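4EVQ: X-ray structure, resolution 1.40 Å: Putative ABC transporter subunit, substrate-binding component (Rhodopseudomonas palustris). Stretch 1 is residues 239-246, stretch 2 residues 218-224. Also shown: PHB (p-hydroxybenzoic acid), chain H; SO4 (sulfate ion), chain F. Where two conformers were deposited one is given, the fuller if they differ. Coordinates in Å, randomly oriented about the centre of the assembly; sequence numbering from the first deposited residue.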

# COMPACT_ATOMS: atom_id res chain seq x y z
N GLY A 239 1.30 -8.71 2.34
CA GLY A 239 2.70 -8.47 2.59
C GLY A 239 3.08 -7.28 3.43
O GLY A 239 4.24 -7.19 3.83
N PHE A 240 2.13 -6.42 3.70
CA PHE A 240 2.34 -5.34 4.66
C PHE A 240 2.75 -5.88 6.03
O PHE A 240 3.36 -5.17 6.82
CB PHE A 240 1.09 -4.46 4.79
CG PHE A 240 0.44 -4.17 3.49
CD1 PHE A 240 1.11 -3.42 2.54
CD2 PHE A 240 -0.78 -4.73 3.17
CE1 PHE A 240 0.54 -3.22 1.30
CE2 PHE A 240 -1.33 -4.53 1.89
CZ PHE A 240 -0.67 -3.80 0.98
N LEU A 241 2.36 -7.13 6.32
CA LEU A 241 2.65 -7.75 7.63
C LEU A 241 4.15 -7.87 7.82
O LEU A 241 4.60 -7.82 8.95
CB LEU A 241 2.00 -9.12 7.63
CG LEU A 241 2.18 -9.94 8.91
CD1 LEU A 241 1.56 -9.25 10.10
CD2 LEU A 241 1.60 -11.35 8.71
N THR A 242 4.94 -8.06 6.76
CA THR A 242 6.37 -8.23 6.89
C THR A 242 7.23 -7.12 6.29
O THR A 242 8.40 -6.98 6.65
CB THR A 242 6.82 -9.60 6.32
OG1 THR A 242 6.49 -9.70 4.92
CG2 THR A 242 6.12 -10.73 7.04
N ASP A 243 6.67 -6.34 5.35
CA ASP A 243 7.51 -5.37 4.68
C ASP A 243 8.03 -4.28 5.62
O ASP A 243 7.27 -3.65 6.33
CB ASP A 243 6.80 -4.75 3.47
CG ASP A 243 7.21 -5.40 2.16
OD1 ASP A 243 7.21 -6.65 2.07
OD2 ASP A 243 7.53 -4.65 1.18
N GLY A 244 9.34 -4.09 5.61
CA GLY A 244 10.00 -3.11 6.43
C GLY A 244 10.46 -3.57 7.78
O GLY A 244 11.17 -2.82 8.44
N VAL A 245 10.03 -4.75 8.22
CA VAL A 245 10.32 -5.23 9.58
C VAL A 245 11.07 -6.54 9.55
O VAL A 245 11.28 -7.13 10.61
CB VAL A 245 9.06 -5.33 10.44
CG1 VAL A 245 8.41 -3.93 10.62
CG2 VAL A 245 8.08 -6.36 9.95
N GLU A 246 11.53 -6.98 8.40
CA GLU A 246 12.16 -8.30 8.23
C GLU A 246 13.42 -8.46 9.02
O GLU A 246 13.60 -9.51 9.67
CB GLU A 246 12.47 -8.55 6.75
CG GLU A 246 11.30 -8.37 5.79
CD GLU A 246 11.25 -6.99 5.15
OE1 GLU A 246 11.75 -6.01 5.73
OE2 GLU A 246 10.68 -6.90 4.04
C1' PHB H . -4.41 1.38 4.93
O1' PHB H . -4.91 1.93 5.94
O2' PHB H . -4.99 1.40 3.77
C1 PHB H . -3.12 0.68 4.98
C2 PHB H . -2.20 1.01 5.97
C3 PHB H . -0.99 0.34 6.04
C4 PHB H . -0.71 -0.65 5.15
C5 PHB H . -1.60 -0.98 4.15
C6 PHB H . -2.79 -0.32 4.09
O4 PHB H . 0.46 -1.31 5.21
S SO4 F . 12.14 -9.38 21.56
O1 SO4 F . 12.83 -9.59 22.83
O2 SO4 F . 11.00 -8.47 21.71
O3 SO4 F . 11.60 -10.65 21.07
O4 SO4 F . 13.04 -8.87 20.52
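Stretch 2 (218-224) GALKFIK

A helix can pack against an irregular segment without a single hydrogen bond between them, provided that its apolar side chains fit the relief of the turn. Residues 218-224 illustrate the principle. They form an uninterrupted stretch of helix, with Phe-222 N, Ile-223 N and Lys-224 N bonded to the carbonyls four residues earlier, and they lie on a short 3-10 segment, 239-241, and the loop that follows it. The backbones come close at two points: the CA atoms of Leu-241 and Ala-219 are 5.5 Å apart, those of Val-245 and Leu-220 5.7 Å. Four residues of the turn thus correspond to one step of the helix. Some 303 Å² is buried in all.

At the first point the contact is made by the methyl of Ala-219. Ala-219 CB points toward the other stretch and lies 3.3 Å from Leu-241 O, while Ile-223 CD1, one helical turn on, reaches the same Leu-241 O at 3.5 Å. Covered by these methyls, the carbonyl oxygen has no hydrogen-bonding partner in the model.

Leu-241 leaves its backbone sideways, but its chi1 t, chi2 p conformation brings the end of the side chain nearer the helix, placing Leu-241 CD1 4.4 Å from Ala-219 CB and 4.3 Å from Phe-222 CD2, oblique to that ring. Ile-223, with chi1 m and chi2 t, extends CD1 to within 4.0 Å of Val-245 CG2 and 4.2 Å of Thr-242 CG2. Val-245, chi1 m, points toward the helix; its CG1 lies 3.9 Å from CB of Leu-220, itself t, p. Before it, Gly-244 has phi 91°, where a CB would jam against the preceding carbonyl O.

Two side chains meet bound groups instead. Phe-240 leads its ring away from the helix, one face against p-hydroxybenzoic acid, and Lys-224, m then t throughout, donates from NZ to O4 of a probable crystallisation sulfate at 3.1 Å.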

# COMPACT_ATOMS: atom_id res chain seq x y z
N GLY A 218 3.92 -2.11 14.71
CA GLY A 218 2.92 -3.01 15.27
C GLY A 218 3.03 -4.38 14.64
O GLY A 218 2.80 -5.39 15.32
N ALA A 219 3.35 -4.44 13.35
CA ALA A 219 3.59 -5.73 12.69
C ALA A 219 4.82 -6.42 13.24
O ALA A 219 4.80 -7.62 13.46
CB ALA A 219 3.71 -5.57 11.17
N LEU A 220 5.89 -5.68 13.48
CA LEU A 220 7.08 -6.27 14.10
C LEU A 220 6.73 -6.90 15.44
O LEU A 220 7.13 -8.04 15.73
CB LEU A 220 8.16 -5.19 14.25
CG LEU A 220 9.42 -5.65 15.00
CD1 LEU A 220 10.09 -6.85 14.33
CD2 LEU A 220 10.38 -4.47 15.11
N LYS A 221 6.01 -6.18 16.27
CA LYS A 221 5.65 -6.70 17.56
C LYS A 221 4.76 -7.90 17.44
O LYS A 221 4.94 -8.87 18.17
CB LYS A 221 5.03 -5.60 18.43
CG LYS A 221 4.84 -6.06 19.90
CD LYS A 221 4.41 -4.89 20.73
CE LYS A 221 4.36 -5.29 22.21
NZ LYS A 221 3.33 -6.34 22.42
N PHE A 222 3.82 -7.88 16.52
CA PHE A 222 2.93 -9.02 16.31
C PHE A 222 3.75 -10.23 15.94
O PHE A 222 3.52 -11.34 16.46
CB PHE A 222 1.87 -8.73 15.24
CG PHE A 222 0.92 -9.85 15.08
CD1 PHE A 222 -0.15 -9.99 15.95
CD2 PHE A 222 1.09 -10.79 14.10
CE1 PHE A 222 -1.02 -11.09 15.86
CE2 PHE A 222 0.24 -11.88 14.00
CZ PHE A 222 -0.82 -12.01 14.86
N ILE A 223 4.67 -10.10 15.02
CA ILE A 223 5.49 -11.23 14.57
C ILE A 223 6.27 -11.81 15.74
O ILE A 223 6.31 -13.02 15.91
CB ILE A 223 6.45 -10.76 13.44
CG1 ILE A 223 5.65 -10.51 12.16
CG2 ILE A 223 7.60 -11.75 13.22
CD1 ILE A 223 6.44 -9.79 11.14
N LYS A 224 6.89 -10.95 16.54
CA LYS A 224 7.66 -11.38 17.71
C LYS A 224 6.76 -12.10 18.69
O LYS A 224 7.10 -13.22 19.16
CB LYS A 224 8.32 -10.16 18.35
CG LYS A 224 9.46 -9.62 17.49
CD LYS A 224 10.36 -8.55 18.13
CE LYS A 224 11.67 -8.45 17.27
NZ LYS A 224 12.78 -7.53 17.71